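Lactamase_B domain-containing protein (Bacillus lehensis G1, PDB 7EV5) is a dizinc metallo-hydrolase with both B3 metallo-beta-lactamase and glyoxalase II activity. Local coordinates at residues Leu194-Ile197 against Gly198-Met201. Numbering follows the deposited sequence. Where two conformers were deposited one is given.
Sequences LTTI and GQEM
T196 sits at the N-cap of helix 197-203, and its hydroxyl reaches forward to the first turn to accept a bond from Q199 N, OG1 to N 3.3 Å with an N-H...O angle of 159°. The torsion makes this possible: chi1 of 62° tucks OG1 between the backbone N and carbonyl carbon, pointing it at the amide of Q199. The Q199 side chain runs alongside T196 in the same direction, with its CG 3.2 Å from T196 OG1.

Backbone bonds start the helix. T196 O takes E200 N at 3.1 Å, and one residue on, I197 O receives M201 N at 2.9 Å.

A second side-chain bond lies one residue before the cap. T195 OG1 donates to E200 OE2 over 2.6 Å, meeting the carboxylate at its anti lone pair, the one away from OE1. A bend at chi2 (-46°) brings the E200 carboxylate to that hydroxyl, while its CG rests against T195 CG2 at 3.6 Å. OE1 is taken up by N204 ND2 and Q155 N, so both carboxylate oxygens of this buried glutamate are engaged and its rotation is restrained.

Apolar contact is slight: in one of the two conformers of M201, its CE lies 3.8 Å from I197 CG2.

Taken together, this is a threonine N-cap at a strand-to-helix junction, where edge strand 195-196, paired with 186-189 in one sheet of the metallo-beta-lactamase fold, passes into the C-terminal helix.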
loop_
_atom_site.group_PDB
_atom_site.type_symbol
_atom_site.label_atom_id
_atom_site.label_comp_id
_atom_site.label_asym_id
_atom_site.label_seq_id
_atom_site.Cartn_x
_atom_site.Cartn_y
_atom_site.Cartn_z
ATOM N N LEU A 194 8.260 3.766 -10.087
ATOM C CA LEU A 194 7.008 4.439 -10.398
ATOM C C LEU A 194 6.688 4.299 -11.883
ATOM O O LEU A 194 7.572 4.128 -12.724
ATOM C CB LEU A 194 7.120 5.922 -10.053
ATOM C CG LEU A 194 7.293 6.299 -8.588
ATOM C CD1 LEU A 194 7.566 7.785 -8.483
ATOM C CD2 LEU A 194 6.049 5.919 -7.784
ATOM N N THR A 195 5.400 4.374 -12.201
ATOM C CA THR A 195 4.936 4.397 -13.578
ATOM C C THR A 195 3.666 5.236 -13.633
ATOM O O THR A 195 3.305 5.902 -12.663
ATOM C CB THR A 195 4.806 2.971 -14.127
ATOM O OG1 THR A 195 4.600 3.036 -15.540
ATOM C CG2 THR A 195 3.655 2.229 -13.465
ATOM N N THR A 196 3.006 5.249 -14.789
ATOM C CA THR A 196 1.717 5.911 -14.905
ATOM C C THR A 196 0.721 4.949 -15.526
ATOM O O THR A 196 1.094 3.937 -16.128
ATOM C CB THR A 196 1.762 7.202 -15.744
ATOM O OG1 THR A 196 2.171 6.883 -17.082
ATOM C CG2 THR A 196 2.712 8.223 -15.127
ATOM N N ILE A 197 -0.556 5.282 -15.337
ATOM C CA ILE A 197 -1.636 4.486 -15.919
ATOM C C ILE A 197 -1.467 4.385 -17.427
ATOM O O ILE A 197 -1.513 3.291 -18.001
ATOM C CB ILE A 197 -3.002 5.080 -15.546
ATOM C CG1 ILE A 197 -3.230 5.003 -14.035
ATOM C CG2 ILE A 197 -4.114 4.376 -16.334
ATOM C CD1 ILE A 197 -3.605 3.637 -13.553
ATOM N N GLY A 198 -1.239 5.528 -18.085
ATOM C CA GLY A 198 -1.118 5.527 -19.536
ATOM C C GLY A 198 0.040 4.684 -20.029
ATOM O O GLY A 198 -0.092 3.943 -21.004
ATOM N N GLN A 199 1.188 4.772 -19.352
ATOM C CA GLN A 199 2.342 3.988 -19.777
ATOM C C GLN A 199 2.076 2.491 -19.671
ATOM O O GLN A 199 2.505 1.718 -20.534
ATOM C CB GLN A 199 3.576 4.382 -18.967
ATOM C CG GLN A 199 4.148 5.732 -19.365
ATOM C CD GLN A 199 4.365 5.863 -20.859
ATOM O OE1 GLN A 199 5.058 5.045 -21.471
ATOM N NE2 GLN A 199 3.770 6.894 -21.456
ATOM N N GLU A 200 1.377 2.056 -18.620
ATOM C CA GLU A 200 1.121 0.625 -18.480
ATOM C C GLU A 200 0.066 0.160 -19.475
ATOM O O GLU A 200 0.165 -0.942 -20.027
ATOM C CB GLU A 200 0.733 0.281 -17.041
ATOM C CG GLU A 200 1.867 0.500 -16.037
ATOM C CD GLU A 200 3.191 -0.066 -16.511
ATOM O OE1 GLU A 200 3.244 -1.268 -16.832
ATOM O OE2 GLU A 200 4.186 0.693 -16.551
ATOM N N MET A 201 -0.948 0.992 -19.713
ATOM C CA MET A 201 -1.953 0.674 -20.724
ATOM C C MET A 201 -1.303 0.424 -22.080
ATOM O O MET A 201 -1.722 -0.470 -22.824
ATOM C CB MET A 201 -2.956 1.824 -20.808
ATOM C CG MET A 201 -4.145 1.605 -21.734
ATOM S SD MET A 201 -5.321 2.970 -21.606
ATOM C CE MET A 201 -5.145 3.396 -19.874
#